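Local coordinates for Sts-2 protein (Mus musculus, PDB 3D4I) that suppresses T-cell receptor signalling and carries, C-terminal to its SH3 domain, the histidine phosphatase domain crystallised here, which has acid-dependent phosphatase activity, at residues A[114-124]-A[152-163]. Sequence-based numbering, arbitrary orientation.
Sequences EKKLKIRVEPG and NVDLDYRPALPR
Beside the edge strand 119-121 of the histidine phosphatase sheet, I119 and V153 form a single beta bridge with the parallel bonding pattern. I119 N donates to N152 O (2.9 Å), and D154 N returns a bond to I119 O (2.8 Å). One residue back, the N152 amide reaches E114 O with ND2 at 2.9 Å, the acceptor lying close to the amide plane. Past the bridge the backbones part, and water 1 links V121 N to D154 O. V121 CG2 meets V153 CG2 at 3.8 Å, both side chains also resting on L143 of helix 143-148. R120 runs alongside D154, NE and OD2 making a long salt bridge in the guanidinium plane, while OD1 accepts from D156 N in an Asx turn. R120 CB sits over the centre of the Y157 ring in a CH-pi contact. The strand's other side pairs with strand 89-94, so the loop leading to helix 172-187 lines its outer border. Just past the strand, E122 extends CG opposite its backbone N (chi1 -180°) and then bends at chi2 (51°), bringing its buried carboxylate against the loop, nearly perpendicular to the Y157 ring. OE1 takes Y157 OH on its anti lone pair (2.6 Å) and A160 N on the syn side (2.7 Å); OE2 takes G124 N anti and L161 N syn (3.0 Å). Truncation to alanine removes all four bonds and would probably leave the Y157 hydroxyl and the A160, L161 and G124 amides without their shared acceptor. Nearby, P123 CG lies over one face of the R163 guanidinium, offset toward its rim.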
loop_
_atom_site.group_PDB
_atom_site.type_symbol
_atom_site.label_atom_id
_atom_site.label_comp_id
_atom_site.label_asym_id
_atom_site.label_seq_id
_atom_site.Cartn_x
_atom_site.Cartn_y
_atom_site.Cartn_z
ATOM N N GLU A 114 9.720 -18.317 -2.513
ATOM C CA GLU A 114 9.808 -18.027 -3.949
ATOM C C GLU A 114 10.784 -18.924 -4.732
ATOM O O GLU A 114 10.609 -19.144 -5.926
ATOM C CB GLU A 114 10.087 -16.534 -4.211
ATOM C CG GLU A 114 11.559 -16.092 -4.020
ATOM C CD GLU A 114 11.953 -15.762 -2.576
ATOM O OE1 GLU A 114 11.430 -16.378 -1.628
ATOM O OE2 GLU A 114 12.830 -14.878 -2.391
ATOM N N LYS A 115 11.803 -19.442 -4.055
ATOM C CA LYS A 115 12.730 -20.377 -4.701
ATOM C C LYS A 115 12.334 -21.841 -4.463
ATOM O O LYS A 115 12.758 -22.724 -5.198
ATOM C CB LYS A 115 14.154 -20.147 -4.205
ATOM C CG LYS A 115 14.662 -18.721 -4.320
ATOM C CD LYS A 115 15.974 -18.604 -3.543
ATOM C CE LYS A 115 16.422 -17.158 -3.373
ATOM N NZ LYS A 115 17.772 -17.104 -2.722
ATOM N N LYS A 116 11.539 -22.090 -3.429
ATOM C CA LYS A 116 11.074 -23.432 -3.104
ATOM C C LYS A 116 9.904 -23.847 -3.993
ATOM O O LYS A 116 9.909 -24.942 -4.544
ATOM C CB LYS A 116 10.698 -23.538 -1.617
ATOM C CG LYS A 116 10.139 -24.882 -1.213
ATOM C CD LYS A 116 9.863 -24.953 0.284
ATOM C CE LYS A 116 9.014 -26.184 0.641
ATOM N NZ LYS A 116 9.716 -27.483 0.406
ATOM N N LEU A 117 8.908 -22.975 -4.139
ATOM C CA LEU A 117 7.730 -23.308 -4.934
ATOM C C LEU A 117 7.735 -22.594 -6.271
ATOM O O LEU A 117 7.950 -21.382 -6.321
ATOM C CB LEU A 117 6.453 -22.950 -4.169
ATOM C CG LEU A 117 6.309 -23.535 -2.768
ATOM C CD1 LEU A 117 5.023 -23.050 -2.089
ATOM C CD2 LEU A 117 6.332 -25.066 -2.844
ATOM N N LYS A 118 7.473 -23.338 -7.340
ATOM C CA LYS A 118 7.283 -22.747 -8.650
ATOM C C LYS A 118 5.826 -22.398 -8.877
ATOM O O LYS A 118 4.920 -23.161 -8.505
ATOM C CB LYS A 118 7.730 -23.698 -9.775
ATOM C CG LYS A 118 9.104 -24.304 -9.604
ATOM C CD LYS A 118 9.588 -24.930 -10.908
ATOM C CE LYS A 118 10.730 -25.886 -10.641
ATOM N NZ LYS A 118 11.886 -25.200 -9.980
ATOM N N ILE A 119 5.606 -21.264 -9.533
ATOM C CA ILE A 119 4.264 -20.825 -9.872
ATOM C C ILE A 119 3.783 -21.639 -11.043
ATOM O O ILE A 119 4.422 -21.654 -12.098
ATOM C CB ILE A 119 4.217 -19.318 -10.215
ATOM C CG1 ILE A 119 4.620 -18.466 -8.993
ATOM C CG2 ILE A 119 2.824 -18.927 -10.760
ATOM C CD1 ILE A 119 5.079 -17.036 -9.355
ATOM N N ARG A 120 2.650 -22.314 -10.854
ATOM C CA ARG A 120 2.039 -23.090 -11.917
ATOM C C ARG A 120 1.029 -22.237 -12.651
ATOM O O ARG A 120 -0.028 -21.914 -12.103
ATOM C CB ARG A 120 1.377 -24.333 -11.340
ATOM C CG ARG A 120 2.411 -25.381 -10.987
ATOM C CD ARG A 120 2.008 -26.202 -9.795
ATOM N NE ARG A 120 2.917 -27.332 -9.629
ATOM C CZ ARG A 120 2.779 -28.276 -8.710
ATOM N NH1 ARG A 120 1.776 -28.225 -7.849
ATOM N NH2 ARG A 120 3.653 -29.274 -8.657
ATOM N N VAL A 121 1.356 -21.873 -13.887
ATOM C CA VAL A 121 0.459 -21.004 -14.641
ATOM C C VAL A 121 -0.647 -21.847 -15.260
ATOM O O VAL A 121 -0.389 -22.777 -16.050
ATOM C CB VAL A 121 1.199 -20.132 -15.688
ATOM C CG1 VAL A 121 0.203 -19.252 -16.478
ATOM C CG2 VAL A 121 2.237 -19.257 -15.019
ATOM N N GLU A 122 -1.873 -21.528 -14.863
ATOM C CA GLU A 122 -3.056 -22.269 -15.274
ATOM C C GLU A 122 -4.038 -21.355 -15.995
ATOM O O GLU A 122 -4.821 -20.658 -15.359
ATOM C CB GLU A 122 -3.739 -22.934 -14.061
ATOM C CG GLU A 122 -5.018 -23.763 -14.410
ATOM C CD GLU A 122 -4.783 -24.777 -15.538
ATOM O OE1 GLU A 122 -4.010 -25.713 -15.308
ATOM O OE2 GLU A 122 -5.369 -24.633 -16.646
ATOM N N PRO A 123 -4.001 -21.341 -17.333
ATOM C CA PRO A 123 -5.046 -20.608 -18.057
ATOM C C PRO A 123 -6.479 -21.026 -17.763
ATOM O O PRO A 123 -7.386 -20.247 -18.007
ATOM C CB PRO A 123 -4.700 -20.868 -19.529
ATOM C CG PRO A 123 -3.231 -21.059 -19.500
ATOM C CD PRO A 123 -2.989 -21.880 -18.260
ATOM N N GLY A 124 -6.696 -22.230 -17.243
ATOM C CA GLY A 124 -8.045 -22.653 -16.867
ATOM C C GLY A 124 -8.660 -21.835 -15.730
ATOM O O GLY A 124 -9.872 -21.909 -15.502
ATOM N N ASN A 152 9.569 -17.380 -10.912
ATOM C CA ASN A 152 9.927 -18.787 -10.805
ATOM C C ASN A 152 8.760 -19.672 -11.243
ATOM O O ASN A 152 8.184 -20.396 -10.437
ATOM C CB ASN A 152 10.392 -19.137 -9.383
ATOM C CG ASN A 152 10.975 -20.545 -9.282
ATOM O OD1 ASN A 152 11.331 -21.152 -10.292
ATOM N ND2 ASN A 152 11.079 -21.065 -8.058
ATOM N N VAL A 153 8.422 -19.584 -12.527
ATOM C CA VAL A 153 7.318 -20.337 -13.132
ATOM C C VAL A 153 7.678 -21.816 -13.375
ATOM O O VAL A 153 8.853 -22.164 -13.502
ATOM C CB VAL A 153 6.855 -19.657 -14.442
ATOM C CG1 VAL A 153 6.234 -20.665 -15.400
ATOM C CG2 VAL A 153 5.888 -18.501 -14.154
ATOM N N ASP A 154 6.662 -22.678 -13.416
ATOM C CA ASP A 154 6.866 -24.107 -13.633
ATOM C C ASP A 154 6.826 -24.463 -15.129
ATOM O O ASP A 154 5.758 -24.531 -15.746
ATOM C CB ASP A 154 5.850 -24.935 -12.834
ATOM C CG ASP A 154 6.214 -26.422 -12.767
ATOM O OD1 ASP A 154 7.037 -26.883 -13.597
ATOM O OD2 ASP A 154 5.669 -27.128 -11.885
ATOM N N LEU A 155 8.000 -24.704 -15.705
ATOM C CA LEU A 155 8.097 -25.037 -17.126
ATOM C C LEU A 155 7.597 -26.451 -17.444
ATOM O O LEU A 155 7.283 -26.756 -18.603
ATOM C CB LEU A 155 9.529 -24.822 -17.639
ATOM C CG LEU A 155 10.143 -23.441 -17.378
ATOM C CD1 LEU A 155 11.564 -23.376 -17.899
ATOM C CD2 LEU A 155 9.312 -22.305 -17.982
ATOM N N ASP A 156 7.519 -27.296 -16.414
ATOM C CA ASP A 156 7.035 -28.671 -16.536
ATOM C C ASP A 156 5.537 -28.796 -16.379
ATOM O O ASP A 156 4.963 -29.840 -16.721
ATOM C CB ASP A 156 7.685 -29.579 -15.489
ATOM C CG ASP A 156 9.177 -29.687 -15.651
ATOM O OD1 ASP A 156 9.670 -29.587 -16.804
ATOM O OD2 ASP A 156 9.855 -29.888 -14.613
ATOM N N TYR A 157 4.895 -27.754 -15.844
ATOM C CA TYR A 157 3.474 -27.835 -15.546
ATOM C C TYR A 157 2.689 -27.983 -16.832
ATOM O O TYR A 157 2.983 -27.308 -17.823
ATOM C CB TYR A 157 2.980 -26.614 -14.742
ATOM C CG TYR A 157 1.511 -26.683 -14.405
ATOM C CD1 TYR A 157 1.006 -27.732 -13.638
ATOM C CD2 TYR A 157 0.625 -25.711 -14.859
ATOM C CE1 TYR A 157 -0.335 -27.818 -13.338
ATOM C CE2 TYR A 157 -0.733 -25.779 -14.550
ATOM C CZ TYR A 157 -1.198 -26.845 -13.789
ATOM O OH TYR A 157 -2.527 -26.934 -13.487
ATOM N N ARG A 158 1.713 -28.886 -16.812
ATOM C CA ARG A 158 0.851 -29.112 -17.951
ATOM C C ARG A 158 -0.547 -28.666 -17.586
ATOM O O ARG A 158 -1.261 -29.401 -16.905
ATOM C CB ARG A 158 0.856 -30.596 -18.346
ATOM C CG ARG A 158 2.216 -31.086 -18.792
ATOM C CD ARG A 158 2.309 -31.124 -20.294
ATOM N NE ARG A 158 2.682 -32.475 -20.731
ATOM C CZ ARG A 158 1.813 -33.466 -20.939
ATOM N NH1 ARG A 158 0.508 -33.274 -20.765
ATOM N NH2 ARG A 158 2.250 -34.654 -21.325
ATOM N N PRO A 159 -0.947 -27.462 -18.053
ATOM C CA PRO A 159 -2.192 -26.862 -17.585
ATOM C C PRO A 159 -3.390 -27.682 -18.008
ATOM O O PRO A 159 -3.332 -28.371 -19.043
ATOM C CB PRO A 159 -2.207 -25.478 -18.265
ATOM C CG PRO A 159 -1.342 -25.630 -19.478
ATOM C CD PRO A 159 -0.272 -26.621 -19.063
ATOM N N ALA A 160 -4.449 -27.635 -17.199
ATOM C CA ALA A 160 -5.731 -28.262 -17.530
ATOM C C ALA A 160 -6.334 -27.674 -18.793
ATOM O O ALA A 160 -6.969 -28.383 -19.573
ATOM C CB ALA A 160 -6.708 -28.118 -16.376
ATOM N N LEU A 161 -6.156 -26.363 -18.975
ATOM C CA LEU A 161 -6.555 -25.708 -20.206
ATOM C C LEU A 161 -5.394 -24.872 -20.743
ATOM O O LEU A 161 -5.020 -23.861 -20.137
ATOM C CB LEU A 161 -7.815 -24.848 -19.995
ATOM C CG LEU A 161 -8.402 -24.149 -21.233
ATOM C CD1 LEU A 161 -9.144 -25.116 -22.149
ATOM C CD2 LEU A 161 -9.322 -23.013 -20.793
ATOM N N PRO A 162 -4.809 -25.301 -21.880
ATOM C CA PRO A 162 -3.774 -24.524 -22.551
ATOM C C PRO A 162 -4.284 -23.145 -22.969
ATOM O O PRO A 162 -5.463 -22.994 -23.275
ATOM C CB PRO A 162 -3.447 -25.371 -23.784
ATOM C CG PRO A 162 -3.880 -26.774 -23.423
ATOM C CD PRO A 162 -5.092 -26.573 -22.573
ATOM N N ARG A 163 -3.406 -22.146 -22.978
ATOM C CA ARG A 163 -3.843 -20.775 -23.257
ATOM C C ARG A 163 -4.548 -20.616 -24.604
ATOM O O ARG A 163 -5.555 -19.924 -24.680
ATOM C CB ARG A 163 -2.730 -19.723 -23.053
ATOM C CG ARG A 163 -1.447 -19.836 -23.901
ATOM C CD ARG A 163 -0.230 -20.235 -23.053
ATOM N NE ARG A 163 0.193 -19.221 -22.076
ATOM C CZ ARG A 163 0.689 -19.473 -20.858
ATOM N NH1 ARG A 163 0.831 -20.721 -20.399
ATOM N NH2 ARG A 163 1.038 -18.455 -20.078
HETATM O O HOH W 1 3.453 -23.016 -15.530
HETATM O O HOH W 2 1.540 -23.097 -18.198
#